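FdhC (Acinetobacter nosocomialis, PDB 5KTC) is a sugar N-acyltransferase of the GNAT superfamily that carries a 3-hydroxybutanoyl group from coenzyme A to the amino group of a dTDP-linked 3-amino-3,6-dideoxy-D-galactose. Local coordinates at residues Lys45-Ala48 with Glu49-Asn53; Lys55-Asn59 with Asn60-Tyr64; Tyr160-Pro163 with Lys164-Lys168. One frame throughout, in Å; residues are numbered along the deposited sequence.

Contact 1. Residues Lys45-Ala48 with Glu49-Asn53; sequences KSQA and EWIRN. With FUH ([[(2~{R},3~{S},5~{R})-5-[5-methyl-2,4-bis(oxidanylidene)pyrimidin-1-yl]-3-oxidanyl-oxolan-2-yl]methoxy-oxidanyl-phosphoryl] [(2~{R},3~{R},4~{S},5~{R},6~{R})-6-methyl-3,5-bis(oxidanyl)-4-[[(3~{R})-3-oxidanylbutanoyl]amino]oxan-2-yl] hydrogen phosphate), chain C.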
loop_
_atom_site.group_PDB
_atom_site.type_symbol
_atom_site.label_atom_id
_atom_site.label_comp_id
_atom_site.label_asym_id
_atom_site.label_seq_id
_atom_site.Cartn_x
_atom_site.Cartn_y
_atom_site.Cartn_z
ATOM N N LYS A 45 17.637 8.806 13.269
ATOM C CA LYS A 45 18.771 8.815 12.300
ATOM C C LYS A 45 18.973 7.506 11.562
ATOM O O LYS A 45 19.355 7.479 10.375
ATOM C CB LYS A 45 20.094 9.261 12.989
ATOM C CG LYS A 45 20.167 10.760 13.136
ATOM C CD LYS A 45 21.271 11.261 14.069
ATOM C CE LYS A 45 21.347 12.790 13.985
ATOM N NZ LYS A 45 21.932 13.444 15.196
ATOM N N SER A 46 18.763 6.409 12.269
ATOM C CA SER A 46 18.819 5.105 11.626
ATOM C C SER A 46 17.735 4.973 10.585
ATOM O O SER A 46 17.983 4.476 9.516
ATOM C CB SER A 46 18.706 3.943 12.617
ATOM O OG SER A 46 19.786 4.052 13.538
ATOM N N GLN A 47 16.539 5.443 10.908
ATOM C CA GLN A 47 15.459 5.380 9.918
ATOM C C GLN A 47 15.756 6.311 8.709
ATOM O O GLN A 47 15.493 5.931 7.584
ATOM C CB GLN A 47 14.133 5.674 10.567
ATOM C CG GLN A 47 12.923 5.692 9.643
ATOM C CD GLN A 47 12.617 4.391 8.992
ATOM O OE1 GLN A 47 12.634 3.359 9.619
ATOM N NE2 GLN A 47 12.258 4.434 7.710
ATOM N N ALA A 48 16.313 7.495 8.963
ATOM C CA ALA A 48 16.731 8.395 7.896
ATOM C C ALA A 48 17.711 7.664 7.014
ATOM O O ALA A 48 17.608 7.739 5.758
ATOM C CB ALA A 48 17.384 9.660 8.432
ATOM N N GLU A 49 18.654 6.928 7.638
ATOM C CA GLU A 49 19.601 6.168 6.828
ATOM C C GLU A 49 18.917 5.092 5.945
ATOM O O GLU A 49 19.271 4.917 4.801
ATOM C CB GLU A 49 20.754 5.521 7.647
ATOM C CG GLU A 49 21.802 4.906 6.682
ATOM C CD GLU A 49 22.885 4.054 7.330
ATOM O OE1 GLU A 49 23.463 3.196 6.576
ATOM O OE2 GLU A 49 23.150 4.248 8.556
ATOM N N TRP A 50 17.996 4.335 6.524
ATOM C CA TRP A 50 17.176 3.358 5.784
ATOM C C TRP A 50 16.533 4.039 4.568
ATOM O O TRP A 50 16.511 3.479 3.466
ATOM C CB TRP A 50 16.085 2.730 6.693
ATOM C CG TRP A 50 15.478 1.451 6.134
ATOM C CD1 TRP A 50 15.808 0.129 6.458
ATOM C CD2 TRP A 50 14.472 1.355 5.137
ATOM N NE1 TRP A 50 15.052 -0.754 5.707
ATOM C CE2 TRP A 50 14.246 -0.032 4.878
ATOM C CE3 TRP A 50 13.733 2.302 4.402
ATOM C CZ2 TRP A 50 13.321 -0.475 3.926
ATOM C CZ3 TRP A 50 12.807 1.828 3.440
ATOM C CH2 TRP A 50 12.612 0.468 3.227
ATOM N N ILE A 51 16.013 5.231 4.781
ATOM C CA ILE A 51 15.333 5.962 3.673
ATOM C C ILE A 51 16.338 6.401 2.580
ATOM O O ILE A 51 16.061 6.343 1.372
ATOM C CB ILE A 51 14.569 7.147 4.231
ATOM C CG1 ILE A 51 13.444 6.689 5.160
ATOM C CG2 ILE A 51 14.021 8.028 3.094
ATOM C CD1 ILE A 51 12.797 7.854 5.898
ATOM N N ARG A 52 17.541 6.784 2.998
ATOM C CA ARG A 52 18.579 7.208 2.040
ATOM C C ARG A 52 18.945 6.085 1.070
ATOM O O ARG A 52 19.015 6.310 -0.109
ATOM C CB ARG A 52 19.789 7.781 2.814
ATOM C CG ARG A 52 20.907 8.496 2.034
ATOM C CD ARG A 52 22.049 8.927 3.009
ATOM N NE ARG A 52 21.513 9.597 4.224
ATOM C CZ ARG A 52 21.666 9.213 5.513
ATOM N NH1 ARG A 52 22.413 8.168 5.884
ATOM N NH2 ARG A 52 21.049 9.899 6.466
ATOM N N ASN A 53 19.156 4.873 1.595
ATOM C CA ASN A 53 19.358 3.657 0.815
ATOM C C ASN A 53 18.160 3.329 -0.050
ATOM O O ASN A 53 18.278 2.995 -1.259
ATOM C CB ASN A 53 19.660 2.471 1.764
ATOM C CG ASN A 53 21.048 2.584 2.352
ATOM O OD1 ASN A 53 21.253 2.595 3.577
ATOM N ND2 ASN A 53 22.005 2.792 1.453
HETATM O O1 FUH C . 2.177 -5.283 4.439
HETATM C C1 FUH C . 2.203 -6.421 3.984
HETATM C C2 FUH C . 1.300 -6.880 2.888
HETATM C C3 FUH C . 0.037 -6.064 2.803
HETATM O O2 FUH C . -1.018 -6.633 3.620
HETATM C C4 FUH C . -0.494 -6.047 1.391
HETATM N N1 FUH C . 3.115 -7.374 4.432
HETATM C C5 FUH C . 4.263 -6.967 5.249
HETATM C C6 FUH C . 4.458 -7.910 6.451
HETATM O O3 FUH C . 4.585 -9.174 5.958
HETATM C C7 FUH C . 5.738 -7.663 7.217
HETATM C C8 FUH C . 6.100 -8.768 8.238
HETATM O O4 FUH C . 6.853 -7.564 6.314
HETATM C C9 FUH C . 5.516 -6.970 4.393
HETATM O O5 FUH C . 5.475 -5.957 3.376
HETATM C C10 FUH C . 6.691 -6.642 5.223
HETATM O O6 FUH C . 6.501 -5.327 5.723
HETATM P P1 FUH C . 7.660 -4.516 6.402
HETATM O O7 FUH C . 7.851 -4.878 7.828
HETATM O O8 FUH C . 7.213 -3.061 6.255
HETATM O O9 FUH C . 8.975 -4.531 5.507
HETATM P P2 FUH C . 10.171 -5.588 5.380
HETATM O O10 FUH C . 10.341 -5.876 3.929
HETATM O O11 FUH C . 9.779 -6.798 6.218
HETATM O O12 FUH C . 11.331 -4.712 5.974
HETATM C C11 FUH C . 12.690 -5.000 5.628
HETATM C C12 FUH C . 13.567 -4.554 6.770
HETATM C C13 FUH C . 13.055 -4.994 8.158
HETATM O O13 FUH C . 14.135 -5.287 9.061
HETATM C C14 FUH C . 12.362 -3.763 8.726
HETATM C C15 FUH C . 13.169 -2.656 8.094
HETATM O O14 FUH C . 13.633 -3.125 6.803
HETATM N N2 FUH C . 12.439 -1.416 7.751
HETATM C C16 FUH C . 11.464 -1.416 6.799
HETATM C C17 FUH C . 10.834 -0.222 6.442
HETATM C C18 FUH C . 9.758 -0.168 5.380
HETATM C C19 FUH C . 11.232 0.959 7.140
HETATM O O15 FUH C . 10.709 2.099 6.804
HETATM N N3 FUH C . 12.195 0.930 8.072
HETATM C C20 FUH C . 12.805 -0.232 8.329
HETATM O O16 FUH C . 13.734 -0.259 9.268
#
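Gln47 and Trp50, one turn apart on helix 44-59, grip the thymine of the bound dTDP-sugar product from two directions, the amide at its rim and the indole over its face. CG of Gln47 stands anti to the backbone N (chi1 178°) and the chain bends at chi2, which turns the amide toward the rim of the base. There it reads the thymine with a donor and an acceptor at once: FUH N3 gives its hydrogen to Gln47 OE1 at 2.9 Å, almost straight at 170°, while Gln47 NE2 donates to FUH O15 at 2.9 Å. The base lies nearly parallel over one face of the Trp50 indole, FUH C19 3.7 Å above the ring plane, over its centre, and Trp50 NE1 adds a weak hydrogen bond of 3.0 Å to the deoxyribose ring oxygen FUH O14. Ile51 CG1 packs 3.6 Å from Gln47 NE2, and the side chains of Gln47 and Ile51 both rest on helix 21-28. The i to i+4 backbone bonds, among them Ile51 N to Gln47 O at 2.9 Å, fix the spacing of these groups. On another side of the helix, Arg52 folds its guanidinium back over the backbone of Ala48. Paired hydrogen bonds from one side-chain amide at the rim and an aromatic stack over the ring together form the base-recognition end of the nucleotide-sugar pocket.

Contact 2. Residues Lys55-Asn59 with Asn60-Tyr64; sequences KNREN and NGEEY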
loop_
_atom_site.group_PDB
_atom_site.type_symbol
_atom_site.label_atom_id
_atom_site.label_comp_id
_atom_site.label_asym_id
_atom_site.label_seq_id
_atom_site.Cartn_x
_atom_site.Cartn_y
_atom_site.Cartn_z
ATOM N N LYS A 55 16.155 5.518 -1.200
ATOM C CA LYS A 55 16.142 6.505 -2.275
ATOM C C LYS A 55 17.000 6.148 -3.491
ATOM O O LYS A 55 16.645 6.506 -4.627
ATOM C CB LYS A 55 16.470 7.908 -1.777
ATOM C CG LYS A 55 15.275 8.663 -1.179
ATOM C CD LYS A 55 14.156 8.924 -2.191
ATOM C CE LYS A 55 13.240 10.024 -1.757
ATOM N NZ LYS A 55 11.913 9.928 -2.393
ATOM N N ASN A 56 18.099 5.433 -3.243
ATOM C CA ASN A 56 18.917 4.893 -4.326
ATOM C C ASN A 56 18.170 3.866 -5.109
ATOM O O ASN A 56 18.233 3.860 -6.340
ATOM C CB ASN A 56 20.189 4.229 -3.820
ATOM C CG ASN A 56 21.121 5.181 -3.107
ATOM O OD1 ASN A 56 21.153 6.401 -3.360
ATOM N ND2 ASN A 56 21.893 4.617 -2.173
ATOM N N ARG A 57 17.461 2.985 -4.401
ATOM C CA ARG A 57 16.624 1.973 -5.040
ATOM C C ARG A 57 15.513 2.639 -5.859
ATOM O O ARG A 57 15.249 2.239 -6.994
ATOM C CB ARG A 57 16.086 0.995 -3.998
ATOM C CG ARG A 57 17.148 0.206 -3.299
ATOM C CD ARG A 57 16.683 -1.086 -2.638
ATOM N NE ARG A 57 15.749 -0.859 -1.527
ATOM C CZ ARG A 57 16.043 -0.308 -0.355
ATOM N NH1 ARG A 57 17.277 0.126 -0.065
ATOM N NH2 ARG A 57 15.070 -0.124 0.541
ATOM N N GLU A 58 14.950 3.714 -5.308
ATOM C CA GLU A 58 13.879 4.466 -5.991
ATOM C C GLU A 58 14.451 5.117 -7.272
ATOM O O GLU A 58 13.862 4.998 -8.324
ATOM C CB GLU A 58 13.301 5.534 -5.089
ATOM C CG GLU A 58 12.065 6.231 -5.640
ATOM C CD GLU A 58 11.800 7.584 -4.973
ATOM O OE1 GLU A 58 11.999 8.624 -5.637
ATOM O OE2 GLU A 58 11.399 7.666 -3.779
ATOM N N ASN A 59 15.615 5.744 -7.146
ATOM C CA ASN A 59 16.309 6.367 -8.288
ATOM C C ASN A 59 16.521 5.390 -9.430
ATOM O O ASN A 59 16.493 5.787 -10.588
ATOM C CB ASN A 59 17.658 6.985 -7.868
ATOM C CG ASN A 59 17.508 8.194 -6.938
ATOM O OD1 ASN A 59 18.433 8.548 -6.192
ATOM N ND2 ASN A 59 16.346 8.816 -6.960
ATOM N N ASN A 60 16.708 4.120 -9.108
ATOM C CA ASN A 60 16.921 3.113 -10.120
ATOM C C ASN A 60 15.696 2.344 -10.513
ATOM O O ASN A 60 15.831 1.292 -11.118
ATOM C CB ASN A 60 18.008 2.127 -9.669
ATOM C CG ASN A 60 19.375 2.774 -9.594
ATOM O OD1 ASN A 60 19.734 3.594 -10.454
ATOM N ND2 ASN A 60 20.144 2.431 -8.559
ATOM N N GLY A 61 14.511 2.835 -10.172
ATOM C CA GLY A 61 13.285 2.127 -10.558
ATOM C C GLY A 61 12.998 0.807 -9.848
ATOM O O GLY A 61 12.245 0.003 -10.363
ATOM N N GLU A 62 13.603 0.581 -8.684
ATOM C CA GLU A 62 13.513 -0.714 -8.006
ATOM C C GLU A 62 12.524 -0.768 -6.821
ATOM O O GLU A 62 12.280 -1.853 -6.268
ATOM C CB GLU A 62 14.896 -1.123 -7.539
ATOM C CG GLU A 62 15.881 -1.364 -8.680
ATOM C CD GLU A 62 17.343 -1.398 -8.229
ATOM O OE1 GLU A 62 17.673 -1.133 -7.032
ATOM O OE2 GLU A 62 18.178 -1.683 -9.111
ATOM N N GLU A 63 11.995 0.382 -6.409
ATOM C CA GLU A 63 11.211 0.456 -5.153
ATOM C C GLU A 63 10.572 1.808 -5.038
ATOM O O GLU A 63 11.239 2.807 -5.308
ATOM C CB GLU A 63 12.103 0.238 -3.923
ATOM C CG GLU A 63 11.368 -0.059 -2.629
ATOM C CD GLU A 63 12.242 -0.699 -1.556
ATOM O OE1 GLU A 63 12.108 -0.382 -0.359
ATOM O OE2 GLU A 63 13.013 -1.611 -1.906
ATOM N N TYR A 64 9.295 1.845 -4.625
ATOM C CA TYR A 64 8.553 3.055 -4.402
ATOM C C TYR A 64 7.821 2.970 -3.101
ATOM O O TYR A 64 7.019 2.047 -2.902
ATOM C CB TYR A 64 7.563 3.278 -5.547
ATOM C CG TYR A 64 8.256 3.387 -6.868
ATOM C CD1 TYR A 64 8.974 4.546 -7.210
ATOM C CD2 TYR A 64 8.294 2.331 -7.755
ATOM C CE1 TYR A 64 9.672 4.617 -8.415
ATOM C CE2 TYR A 64 8.981 2.424 -8.983
ATOM C CZ TYR A 64 9.679 3.570 -9.292
ATOM O OH TYR A 64 10.382 3.691 -10.485
#
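Arg57 takes hold of Glu63 side-on, NE and one terminal nitrogen each binding a different carboxylate oxygen. Arg57 NE reaches Glu63 OE2 at 2.9 Å in a straight bond (178°) lying in the guanidinium plane, and Arg57 NH2 reaches Glu63 OE1 at 3.1 Å. The planes of the two groups are nevertheless turned 58° apart, and both nitrogens come to the carboxylate from above its plane. The two side chains run alongside each other in the same direction; Glu63, its chain extended (chi1 -165°), spans the length needed to meet the bent arginine. Nearer the backbone, the Glu58 CA-H points at Glu63 O, with Glu58 CA 3.2 Å from that oxygen, and Glu58 CG lies 3.9 Å from Tyr64 CD1. The turn that brings these residues together is a Schellman motif closing helix 44-59: Glu62 N bonds to Arg57 O at 2.9 Å and Gly61 N to Glu58 O at 2.9 Å, with Gly61 as the C-prime residue at positive phi. The chain turns sharply there and enters strand 63-70. Further out, Glu63 OE1 has a second cationic partner in Arg81, itself bonded to the nucleotide-sugar, so the carboxylate is shared between two arginines and probably stays ionised. The Arg57 guanidinium also makes a cation-pi contact with Trp50. One turn before Glu58, Lys55 NZ binds Glu58 OE2 on its syn side at 2.7 Å and donates to Val16 O as well, while the ring of Tyr64 meets edge-to-face that of Phe4, a residue of the magnesium site.

Contact 3. Residues Tyr160-Pro163 with Lys164-Lys168; sequences YIFP and KSKYK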
loop_
_atom_site.group_PDB
_atom_site.type_symbol
_atom_site.label_atom_id
_atom_site.label_comp_id
_atom_site.label_asym_id
_atom_site.label_seq_id
_atom_site.Cartn_x
_atom_site.Cartn_y
_atom_site.Cartn_z
ATOM N N TYR A 160 -0.080 -14.498 -1.220
ATOM C CA TYR A 160 -1.134 -14.162 -2.149
ATOM C C TYR A 160 -0.556 -13.635 -3.438
ATOM O O TYR A 160 0.533 -13.083 -3.450
ATOM C CB TYR A 160 -2.035 -13.053 -1.557
ATOM C CG TYR A 160 -2.820 -13.464 -0.348
ATOM C CD1 TYR A 160 -2.311 -13.308 0.937
ATOM C CD2 TYR A 160 -4.091 -13.988 -0.492
ATOM C CE1 TYR A 160 -3.046 -13.743 2.038
ATOM C CE2 TYR A 160 -4.841 -14.353 0.603
ATOM C CZ TYR A 160 -4.301 -14.228 1.864
ATOM O OH TYR A 160 -5.078 -14.632 2.911
ATOM N N ILE A 161 -1.371 -13.707 -4.480
ATOM C CA ILE A 161 -1.155 -12.908 -5.669
ATOM C C ILE A 161 -2.453 -12.165 -6.053
ATOM O O ILE A 161 -3.574 -12.577 -5.754
ATOM C CB ILE A 161 -0.616 -13.637 -6.919
ATOM C CG1 ILE A 161 -1.679 -14.395 -7.614
ATOM C CG2 ILE A 161 0.568 -14.545 -6.604
ATOM C CD1 ILE A 161 -2.314 -15.432 -6.785
ATOM N N PHE A 162 -2.267 -11.060 -6.757
ATOM C CA PHE A 162 -3.417 -10.218 -7.168
ATOM C C PHE A 162 -3.193 -9.919 -8.664
ATOM O O PHE A 162 -2.174 -9.401 -9.040
ATOM C CB PHE A 162 -3.527 -8.977 -6.268
ATOM C CG PHE A 162 -4.793 -8.205 -6.485
ATOM C CD1 PHE A 162 -4.911 -7.327 -7.534
ATOM C CD2 PHE A 162 -5.887 -8.402 -5.655
ATOM C CE1 PHE A 162 -6.100 -6.687 -7.808
ATOM C CE2 PHE A 162 -7.076 -7.754 -5.931
ATOM C CZ PHE A 162 -7.169 -6.886 -6.994
ATOM N N PRO A 163 -4.061 -10.417 -9.530
ATOM C CA PRO A 163 -3.782 -10.280 -10.962
ATOM C C PRO A 163 -4.263 -8.930 -11.501
ATOM O O PRO A 163 -5.253 -8.391 -10.987
ATOM C CB PRO A 163 -4.632 -11.407 -11.584
ATOM C CG PRO A 163 -5.762 -11.508 -10.687
ATOM C CD PRO A 163 -5.217 -11.256 -9.281
ATOM N N LYS A 164 -3.571 -8.431 -12.529
ATOM C CA LYS A 164 -3.924 -7.174 -13.221
ATOM C C LYS A 164 -5.392 -7.210 -13.679
ATOM O O LYS A 164 -6.059 -6.235 -13.622
ATOM C CB LYS A 164 -2.983 -6.933 -14.410
ATOM C CG LYS A 164 -3.253 -5.666 -15.169
ATOM C CD LYS A 164 -2.212 -5.307 -16.214
ATOM C CE LYS A 164 -2.437 -3.866 -16.657
ATOM N NZ LYS A 164 -1.605 -3.582 -17.865
ATOM N N SER A 165 -5.834 -8.356 -14.148
ATOM C CA SER A 165 -7.224 -8.584 -14.558
ATOM C C SER A 165 -8.261 -8.267 -13.475
ATOM O O SER A 165 -9.329 -7.716 -13.755
ATOM C CB SER A 165 -7.409 -10.015 -15.066
ATOM O OG SER A 165 -7.359 -10.936 -14.011
ATOM N N LYS A 166 -7.942 -8.573 -12.224
ATOM C CA LYS A 166 -8.851 -8.276 -11.163
ATOM C C LYS A 166 -8.867 -6.796 -10.855
ATOM O O LYS A 166 -9.935 -6.233 -10.452
ATOM C CB LYS A 166 -8.508 -9.055 -9.912
ATOM C CG LYS A 166 -9.438 -8.803 -8.733
ATOM C CD LYS A 166 -10.898 -9.198 -8.977
ATOM C CE LYS A 166 -11.056 -10.706 -9.129
ATOM N NZ LYS A 166 -12.462 -11.049 -9.500
ATOM N N TYR A 167 -7.695 -6.169 -10.936
ATOM C CA TYR A 167 -7.612 -4.716 -10.729
ATOM C C TYR A 167 -8.485 -3.973 -11.745
ATOM O O TYR A 167 -9.163 -2.995 -11.380
ATOM C CB TYR A 167 -6.158 -4.212 -10.817
ATOM C CG TYR A 167 -5.970 -2.810 -11.374
ATOM C CD1 TYR A 167 -6.132 -1.681 -10.589
ATOM C CD2 TYR A 167 -5.576 -2.656 -12.675
ATOM C CE1 TYR A 167 -5.924 -0.402 -11.127
ATOM C CE2 TYR A 167 -5.386 -1.436 -13.223
ATOM C CZ TYR A 167 -5.568 -0.298 -12.463
ATOM O OH TYR A 167 -5.369 0.895 -13.138
ATOM N N LYS A 168 -8.473 -4.433 -12.998
ATOM C CA LYS A 168 -9.331 -3.799 -13.998
ATOM C C LYS A 168 -10.850 -3.929 -13.692
ATOM O O LYS A 168 -11.582 -2.929 -13.812
ATOM C CB LYS A 168 -9.027 -4.332 -15.363
ATOM C CG LYS A 168 -7.666 -3.935 -15.857
ATOM C CD LYS A 168 -7.360 -4.596 -17.199
ATOM C CE LYS A 168 -6.723 -3.619 -18.165
ATOM N NZ LYS A 168 -5.592 -4.260 -18.866
#
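Phe162, the penultimate residue of strand 157-163, reaches forward to the first turn of the helix that follows. A chi1 of -171° puts CG of Phe162 beside its own carbonyl carbon, which carries the ring to the backbone and side chains of Lys166 and Tyr167. Its far end does the touching: Phe162 CZ comes to 3.4 Å from Lys166 CG, while Phe162 CE1 lies 3.9 Å from Tyr167 CB, and Tyr167 CA lies at the ring edge, in its plane. The lysine chain crosses the phenylalanine at about a right angle, presenting its methylene groups to the ring, then bends twice and takes its ammonium group off to Glu169.

Pro163 comes next, at the N-cap position. Its carbonyl oxygen serves two amides of the opening turn: Lys166 N donates to Pro163 O at 3.0 Å from well above the carbonyl plane, and Tyr167 N makes a weak bond to Pro163 O at 3.3 Å. The pyrrolidine ring lies alongside Lys166, with Pro163 CG 3.8 Å from Lys166 CB, and Ser165 OG rests at 3.7 Å from Pro163 CB. Helix follows strand directly, with no loop between; the axes of the two short segments approach to 5.7 Å at 57°.

Helix 107-122 packs against both strand and helix residues here, Tyr116 stacking on Phe162 and Phe120 meeting the ring of Tyr167. Phe162 also touches Phe130, and its strand lies in the sheet between 127-133 and 149-153, antiparallel to both.

In the fold
Contacts 1 and 2 follow each other along helix 44-59, their centres 14 Å apart, and they meet directly: Trp50 CH2 lies 3.7 Å from Arg57 NH2 and also 3.7 Å from Glu63 OE1. The indole that stacks on the thymine is therefore backed by the salt bridge at the helix end, and the Glu63 side chain is itself about 6 Å from the bound product. Contact 3 stands apart, its centre 32 Å from that of contact 1 and 23 Å from that of contact 2, though strands 63-70 and 157-163 belong to one mixed sheet. From there the Phe162 side chain is about 9 Å from both the product and coenzyme A.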